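Local structure of mandelate racemase/muconate lactonizing protein (Thermobispora bispora, 3VC5) at residues 93-96 against 97-100; 383-387 against 388-392; 40-44 against 45-49. The protein probably catalyses the magnesium-dependent dehydration of D-glucarate to 5-dehydro-4-deoxy-D-glucarate, as a member of the enolase superfamily. All blocks are in the same frame, centred on the assembly; numbering follows the deposited sequence.

Interaction 1: residues 93-96 against 97-100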
loop_
_atom_site.group_PDB
_atom_site.type_symbol
_atom_site.label_atom_id
_atom_site.label_comp_id
_atom_site.label_asym_id
_atom_site.label_seq_id
_atom_site.Cartn_x
_atom_site.Cartn_y
_atom_site.Cartn_z
ATOM N N TYR A 93 -8.869 -2.716 15.733
ATOM C CA TYR A 93 -8.904 -2.109 14.394
ATOM C C TYR A 93 -7.963 -0.921 14.345
ATOM O O TYR A 93 -7.654 -0.419 13.252
ATOM C CB TYR A 93 -10.323 -1.635 14.014
ATOM C CG TYR A 93 -11.283 -2.778 13.828
ATOM C CD1 TYR A 93 -11.470 -3.356 12.580
ATOM C CD2 TYR A 93 -11.989 -3.300 14.915
ATOM C CE1 TYR A 93 -12.361 -4.442 12.403
ATOM C CE2 TYR A 93 -12.860 -4.373 14.753
ATOM C CZ TYR A 93 -13.038 -4.941 13.501
ATOM O OH TYR A 93 -13.915 -6.003 13.357
ATOM N N ALA A 94 -7.524 -0.455 15.512
ATOM C CA ALA A 94 -6.730 0.798 15.561
ATOM C C ALA A 94 -5.246 0.535 15.340
ATOM O O ALA A 94 -4.417 0.808 16.220
ATOM C CB ALA A 94 -6.947 1.518 16.878
ATOM N N LEU A 95 -4.919 0.025 14.146
ATOM C CA LEU A 95 -3.562 -0.407 13.853
ATOM C C LEU A 95 -2.594 0.763 13.821
ATOM O O LEU A 95 -1.458 0.606 14.256
ATOM C CB LEU A 95 -3.485 -1.169 12.541
ATOM C CG LEU A 95 -4.191 -2.520 12.535
ATOM C CD1 LEU A 95 -4.053 -3.196 11.143
ATOM C CD2 LEU A 95 -3.679 -3.404 13.646
ATOM N N HIS A 96 -3.023 1.919 13.312
ATOM C CA HIS A 96 -2.141 3.092 13.325
ATOM C C HIS A 96 -1.805 3.502 14.756
ATOM O O HIS A 96 -0.659 3.825 15.068
ATOM C CB HIS A 96 -2.744 4.283 12.557
ATOM C CG HIS A 96 -2.963 4.032 11.094
ATOM N ND1 HIS A 96 -1.976 3.555 10.254
ATOM C CD2 HIS A 96 -4.067 4.195 10.323
ATOM C CE1 HIS A 96 -2.464 3.431 9.029
ATOM N NE2 HIS A 96 -3.731 3.811 9.043
ATOM N N ARG A 97 -2.809 3.491 15.632
ATOM C CA ARG A 97 -2.589 3.847 17.024
ATOM C C ARG A 97 -1.688 2.824 17.733
ATOM O O ARG A 97 -0.815 3.188 18.521
ATOM C CB ARG A 97 -3.935 3.960 17.732
ATOM C CG ARG A 97 -3.891 4.726 19.013
ATOM C CD ARG A 97 -5.312 5.142 19.489
ATOM N NE ARG A 97 -5.234 5.835 20.768
ATOM C CZ ARG A 97 -6.251 5.981 21.612
ATOM N NH1 ARG A 97 -7.434 5.470 21.316
ATOM N NH2 ARG A 97 -6.080 6.633 22.754
ATOM N N ILE A 98 -1.927 1.539 17.486
ATOM C CA ILE A 98 -1.069 0.505 18.056
ATOM C C ILE A 98 0.378 0.661 17.558
ATOM O O ILE A 98 1.341 0.540 18.326
ATOM C CB ILE A 98 -1.635 -0.916 17.728
ATOM C CG1 ILE A 98 -2.948 -1.126 18.481
ATOM C CG2 ILE A 98 -0.608 -2.024 18.034
ATOM C CD1 ILE A 98 -3.757 -2.325 17.979
ATOM N N TYR A 99 0.533 0.950 16.274
ATOM C CA TYR A 99 1.879 1.241 15.737
ATOM C C TYR A 99 2.574 2.400 16.475
ATOM O O TYR A 99 3.741 2.283 16.863
ATOM C CB TYR A 99 1.814 1.538 14.237
ATOM C CG TYR A 99 3.167 1.552 13.583
ATOM C CD1 TYR A 99 3.680 0.414 13.004
ATOM C CD2 TYR A 99 3.920 2.734 13.504
ATOM C CE1 TYR A 99 4.916 0.395 12.399
ATOM C CE2 TYR A 99 5.165 2.739 12.887
ATOM C CZ TYR A 99 5.650 1.571 12.323
ATOM O OH TYR A 99 6.893 1.596 11.722
ATOM N N ARG A 100 1.855 3.507 16.702
ATOM C CA ARG A 100 2.442 4.656 17.426
ATOM C C ARG A 100 2.793 4.280 18.870
ATOM O O ARG A 100 3.833 4.699 19.374
ATOM C CB ARG A 100 1.497 5.862 17.404
ATOM C CG ARG A 100 1.369 6.518 16.031
ATOM C CD ARG A 100 0.745 7.922 16.127
ATOM N NE ARG A 100 -0.475 7.902 16.927
ATOM C CZ ARG A 100 -1.698 7.708 16.440
ATOM N NH1 ARG A 100 -1.890 7.521 15.137
ATOM N NH2 ARG A 100 -2.737 7.698 17.265
#
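Ala-94 O accepts Ile-98 N at 2.9 Å, and this bond starts the first turn of helix 95-106. Two more i to i+4 bonds follow in step: Tyr-99 N reaches Leu-95 O at 2.9 Å and Arg-100 N reaches His-96 O at 3.0 Å. Ala-94 is the N-cap residue, so its backbone carbonyl belongs to the helix although its own torsions do not; the chain enters through an inverse gamma turn centred on it, closed by a weak bond from Leu-95 N to Tyr-93 O.

Side chains add little across this turn. The CB of Ala-94 meets that of Arg-97 at 4.0 Å; with CG anti to the backbone N (chi1 -161°) and the chain extended from CG to NE, the arginine runs away from the turn. Ile-98 drapes CG1 beside Ala-94 O at 3.3 Å, while its CD1 just meets Leu-95 CD2 at 4.5 Å. Arg-100 behaves differently from Arg-97: a bend at chi3 (-50°) folds its guanidinium back along the helix, with one face turned to His-96 O and NH1 4.2 Å from His-96 CB.

The outer ends find their polar partners elsewhere. Tyr-99 OH is hydrogen-bonded to Asp-128 and its ring packs edge-to-face with Phe-131, whereas His-96 NE2 makes weak bonds to the carbonyls of Leu-154 and Ala-356 of the second subunit. The start of helix 95-106 thus lies between two neighbours, Ile-98 and Tyr-99 packing on helix 123-146 of their own chain and His-96 and Arg-100 resting on Gly-156 and Val-158 of the other subunit.

Interaction 2: residues 383-387 against 388-392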
loop_
_atom_site.group_PDB
_atom_site.type_symbol
_atom_site.label_atom_id
_atom_site.label_comp_id
_atom_site.label_asym_id
_atom_site.label_seq_id
_atom_site.Cartn_x
_atom_site.Cartn_y
_atom_site.Cartn_z
ATOM N N ARG A 383 -1.371 -27.642 5.580
ATOM C CA ARG A 383 -0.768 -28.821 4.962
ATOM C C ARG A 383 -0.150 -28.383 3.655
ATOM O O ARG A 383 -0.552 -27.361 3.084
ATOM C CB ARG A 383 -1.823 -29.896 4.721
ATOM C CG ARG A 383 -3.063 -29.366 4.063
ATOM C CD ARG A 383 -4.257 -30.299 4.261
ATOM N NE ARG A 383 -5.439 -29.735 3.618
ATOM C CZ ARG A 383 -5.859 -30.077 2.405
ATOM N NH1 ARG A 383 -5.210 -31.004 1.711
ATOM N NH2 ARG A 383 -6.938 -29.503 1.893
ATOM N N PHE A 384 0.856 -29.121 3.201
ATOM C CA PHE A 384 1.428 -28.898 1.876
ATOM C C PHE A 384 0.862 -29.921 0.906
ATOM O O PHE A 384 0.921 -31.139 1.160
ATOM C CB PHE A 384 2.953 -28.985 1.909
ATOM C CG PHE A 384 3.598 -27.847 2.645
ATOM C CD1 PHE A 384 4.194 -26.812 1.955
ATOM C CD2 PHE A 384 3.554 -27.792 4.028
ATOM C CE1 PHE A 384 4.776 -25.747 2.635
ATOM C CE2 PHE A 384 4.147 -26.761 4.730
ATOM C CZ PHE A 384 4.737 -25.707 4.033
ATOM N N VAL A 385 0.330 -29.429 -0.206
ATOM C CA VAL A 385 -0.233 -30.271 -1.252
ATOM C C VAL A 385 0.443 -29.847 -2.549
ATOM O O VAL A 385 0.296 -28.691 -2.987
ATOM C CB VAL A 385 -1.751 -30.058 -1.393
ATOM C CG1 VAL A 385 -2.303 -30.867 -2.582
ATOM C CG2 VAL A 385 -2.490 -30.413 -0.076
ATOM N N ASP A 386 1.227 -30.745 -3.132
ATOM C CA ASP A 386 1.938 -30.423 -4.364
ATOM C C ASP A 386 2.768 -29.142 -4.200
ATOM O O ASP A 386 2.794 -28.289 -5.106
ATOM C CB ASP A 386 0.944 -30.254 -5.519
ATOM C CG ASP A 386 0.121 -31.507 -5.765
ATOM O OD1 ASP A 386 0.669 -32.623 -5.598
ATOM O OD2 ASP A 386 -1.076 -31.372 -6.126
ATOM N N GLY A 387 3.432 -29.016 -3.049
ATOM C CA GLY A 387 4.370 -27.920 -2.797
ATOM C C GLY A 387 3.756 -26.613 -2.343
ATOM O O GLY A 387 4.483 -25.625 -2.106
ATOM N N ALA A 388 2.435 -26.579 -2.208
ATOM C CA ALA A 388 1.728 -25.339 -1.893
ATOM C C ALA A 388 0.837 -25.512 -0.656
ATOM O O ALA A 388 0.320 -26.598 -0.390
ATOM C CB ALA A 388 0.889 -24.904 -3.082
ATOM N N VAL A 389 0.640 -24.433 0.079
ATOM C CA VAL A 389 -0.253 -24.452 1.243
ATOM C C VAL A 389 -1.595 -23.838 0.863
ATOM O O VAL A 389 -1.688 -22.646 0.533
ATOM C CB VAL A 389 0.356 -23.671 2.419
ATOM C CG1 VAL A 389 -0.635 -23.611 3.609
ATOM C CG2 VAL A 389 1.691 -24.284 2.837
ATOM N N PRO A 390 -2.652 -24.651 0.871
ATOM C CA PRO A 390 -3.954 -24.063 0.621
ATOM C C PRO A 390 -4.320 -23.029 1.705
ATOM O O PRO A 390 -4.020 -23.228 2.891
ATOM C CB PRO A 390 -4.902 -25.286 0.662
ATOM C CG PRO A 390 -4.026 -26.492 0.393
ATOM C CD PRO A 390 -2.715 -26.120 1.075
ATOM N N VAL A 391 -4.920 -21.912 1.298
ATOM C CA VAL A 391 -5.358 -20.919 2.283
ATOM C C VAL A 391 -6.311 -21.560 3.287
ATOM O O VAL A 391 -7.309 -22.181 2.887
ATOM C CB VAL A 391 -6.078 -19.721 1.649
ATOM C CG1 VAL A 391 -6.516 -18.730 2.759
ATOM C CG2 VAL A 391 -5.192 -19.050 0.619
ATOM N N PRO A 392 -6.031 -21.415 4.590
ATOM C CA PRO A 392 -6.926 -22.062 5.565
ATOM C C PRO A 392 -8.356 -21.558 5.411
ATOM O O PRO A 392 -8.573 -20.423 4.969
ATOM C CB PRO A 392 -6.348 -21.636 6.914
ATOM C CG PRO A 392 -4.884 -21.401 6.630
ATOM C CD PRO A 392 -4.812 -20.877 5.211
HETATM O O HOH W 1 -3.745 -25.524 4.425
#
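Val-385 and Ala-388 exchange two backbone hydrogen bonds, an antiparallel hydrogen-bonded pair that closes a type I' turn through Asp-386 and Gly-387. The two bonds are unequal. Val-385 N points almost straight at Ala-388 O, 2.8 Å away with an N-H...O angle of 175°; the return bond from Ala-388 N to Val-385 O is 3.1 Å long, and its donor stands well above the carbonyl plane. Both central residues have positive phi, as this tight two-residue hairpin turn requires, and glycine takes the second place readily.

Weaker polar contacts extend the pairing. The CA of Val-389 directs its hydrogen at Arg-383 O, and the CA of Phe-384 does the same toward Ala-388 O at 3.4 Å. Arg-383 O is buried here without a hydrogen-bond partner; it also faces Pro-390 CD at 3.2 Å, the proline having no amide hydrogen to offer. A water donates to Pro-390 O and receives a weak bond from Arg-383 N, bridging the two arms of the turn beyond the last direct backbone bond.

Apolar packing falls on two sides of the hairpin. On one, Val-389 CG2 sits over a face of the Phe-384 ring, 3.5 Å from its centroid in a CH-pi contact, brought there because CG1 takes the position anti to the backbone N (chi1 176°). On the other, Pro-390 CG lies against one face of the Arg-383 guanidinium and 4.2 Å from Val-385 CG2.

Further out, Tyr-203 meets the Phe-384 ring edge-to-face, Thr-351 of helix 344-355 touches Val-389, and backbone bonds from Gly-387, Val-389 and Val-391 join the hairpin to Tyr-164, Val-162 and Asp-160, placing strand 388-390 antiparallel beside strand 161-169 at the margin of the barrel sheet.

Interaction 3: residues 40-44 against 45-49. With PO4 (phosphate ion), chain B.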
loop_
_atom_site.group_PDB
_atom_site.type_symbol
_atom_site.label_atom_id
_atom_site.label_comp_id
_atom_site.label_asym_id
_atom_site.label_seq_id
_atom_site.Cartn_x
_atom_site.Cartn_y
_atom_site.Cartn_z
ATOM N N LEU A 40 22.105 -26.582 10.129
ATOM C CA LEU A 40 22.042 -25.983 8.813
ATOM C C LEU A 40 23.156 -24.928 8.676
ATOM O O LEU A 40 23.277 -24.014 9.495
ATOM C CB LEU A 40 20.662 -25.351 8.619
ATOM C CG LEU A 40 19.468 -26.259 8.894
ATOM C CD1 LEU A 40 18.122 -25.499 8.663
ATOM C CD2 LEU A 40 19.513 -27.540 8.088
ATOM N N LEU A 41 24.005 -25.099 7.663
ATOM C CA LEU A 41 25.151 -24.226 7.463
ATOM C C LEU A 41 24.758 -23.000 6.640
ATOM O O LEU A 41 23.889 -23.059 5.772
ATOM C CB LEU A 41 26.259 -25.013 6.742
ATOM C CG LEU A 41 26.816 -26.196 7.541
ATOM C CD1 LEU A 41 27.540 -27.160 6.624
ATOM C CD2 LEU A 41 27.800 -25.667 8.572
ATOM N N ASN A 42 25.417 -21.876 6.895
ATOM C CA ASN A 42 25.141 -20.687 6.111
ATOM C C ASN A 42 26.390 -19.786 6.162
ATOM O O ASN A 42 27.417 -20.168 6.749
ATOM C CB ASN A 42 23.863 -19.977 6.630
ATOM C CG ASN A 42 24.011 -19.497 8.056
ATOM O OD1 ASN A 42 25.137 -19.312 8.547
ATOM N ND2 ASN A 42 22.885 -19.288 8.737
ATOM N N ALA A 43 26.328 -18.614 5.535
ATOM C CA ALA A 43 27.475 -17.713 5.528
ATOM C C ALA A 43 27.942 -17.295 6.931
ATOM O O ALA A 43 29.114 -16.951 7.126
ATOM C CB ALA A 43 27.167 -16.469 4.699
ATOM N N ALA A 44 27.011 -17.250 7.884
ATOM C CA ALA A 44 27.303 -16.808 9.252
ATOM C C ALA A 44 27.761 -17.921 10.207
ATOM O O ALA A 44 28.031 -17.665 11.370
ATOM C CB ALA A 44 26.073 -16.059 9.842
ATOM N N GLY A 45 27.804 -19.164 9.736
ATOM C CA GLY A 45 28.268 -20.277 10.561
ATOM C C GLY A 45 27.344 -21.464 10.407
ATOM O O GLY A 45 27.214 -22.054 9.317
ATOM N N VAL A 46 26.648 -21.783 11.488
ATOM C CA VAL A 46 25.737 -22.939 11.478
ATOM C C VAL A 46 24.617 -22.677 12.466
ATOM O O VAL A 46 24.860 -22.082 13.522
ATOM C CB VAL A 46 26.514 -24.244 11.785
ATOM C CG1 VAL A 46 27.228 -24.142 13.131
ATOM C CG2 VAL A 46 25.596 -25.501 11.735
ATOM N N HIS A 47 23.391 -23.103 12.139
ATOM C CA HIS A 47 22.276 -22.942 13.074
ATOM C C HIS A 47 22.533 -23.706 14.373
ATOM O O HIS A 47 23.079 -24.812 14.349
ATOM C CB HIS A 47 20.995 -23.520 12.465
ATOM C CG HIS A 47 20.374 -22.664 11.405
ATOM N ND1 HIS A 47 19.016 -22.651 11.173
ATOM C CD2 HIS A 47 20.924 -21.806 10.506
ATOM C CE1 HIS A 47 18.749 -21.812 10.180
ATOM N NE2 HIS A 47 19.890 -21.275 9.769
ATOM N N GLN A 48 22.117 -23.110 15.496
ATOM C CA GLN A 48 22.256 -23.734 16.801
ATOM C C GLN A 48 21.200 -24.830 16.991
ATOM O O GLN A 48 20.230 -24.900 16.246
ATOM C CB GLN A 48 22.164 -22.691 17.909
ATOM C CG GLN A 48 23.399 -21.787 17.991
ATOM C CD GLN A 48 23.100 -20.481 18.680
ATOM O OE1 GLN A 48 22.318 -19.664 18.175
ATOM N NE2 GLN A 48 23.715 -20.269 19.840
ATOM N N PRO A 49 21.377 -25.672 18.014
ATOM C CA PRO A 49 20.441 -26.798 18.157
ATOM C C PRO A 49 19.008 -26.395 18.555
ATOM O O PRO A 49 18.062 -27.198 18.404
ATOM C CB PRO A 49 21.067 -27.657 19.281
ATOM C CG PRO A 49 22.422 -27.138 19.507
ATOM C CD PRO A 49 22.527 -25.743 18.935
HETATM P P PO4 B . 18.881 -18.576 7.732
HETATM O O1 PO4 B . 20.211 -19.218 7.816
HETATM O O2 PO4 B . 17.903 -19.626 8.215
HETATM O O3 PO4 B . 18.796 -17.395 8.606
HETATM O O4 PO4 B . 18.646 -18.203 6.359
#
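Gly-45 closes the type I turn that begins at Asn-42: Gly-45 N is bonded to Asn-42 O at 3.2 Å and Gly-45 O accepts Asn-42 N at 3.0 Å. Its backbone angles would drive a CB into the carbonyl of Ala-44, which explains the glycine. Inside the turn, Asn-42 OD1 receives a weak bond from Ala-44 N.

Val-46 follows, in a non-hydrogen-bonded pair with Leu-41. Leu-41 CD2 comes to 3.7 Å from Val-46 CB, the two side chains crossing on the face of the hairpin covered by Met-427 and Tyr-426 of helix 423-430.

His-47 carries the polar side of the contact. His-47 N is bonded to Leu-40 O at 2.8 Å, and CB of Leu-40 lies over the centre of one ring face in a CH-pi contact, 4.0 Å from the centroid. At the ring edge, in plane, NE2 donates to phosphate O1 at 2.9 Å, almost straight at 174°. Asn-42 ND2 reaches the same oxygen at 2.8 Å, its amide plane turned 60° from the imidazole; with CG between the backbone N and the carbonyl carbon (chi1 62°), the amide is brought round toward the anion. ND1 is hydrogen-bonded to Asp-37, so that the ring is held at both nitrogens, which limits its rotation, while Asp-423 accepts a second bond from Asn-42 ND2. A leucine in place of His-47 would probably leave Asp-37 without its mate and O1 held within this hairpin by Asn-42 alone.

Lys-211, the predicted proton acceptor, His-367 and Arg-421 also hydrogen-bond to the phosphate. The ion probably came from the crystallisation liquor, yet a hairpin offering two N-H donors to one anionic oxygen is consistent with a place where an acidic group of the substrate could bind.

The three contacts are all local, yet they occupy separate parts of the subunit and none touches another. Interactions 1 and 3 both belong to the N-terminal part of the enzyme but lie on opposite sides of the chain's centre, their own centres about 36 Å apart. Interaction 2, in the C-terminal part, has its centre about 28 Å from that of interaction 3 and about 32 Å from that of interaction 1. Of the three, interaction 3 alone borders the active site: the side chain of Asn-42 is about 4 Å from that of Lys-211 and about 8 Å from that of Asp-239, a magnesium-binding residue although no metal is bound to this chain here. Residues 93-100 instead face the second subunit, and 383-392 edge the barrel sheet.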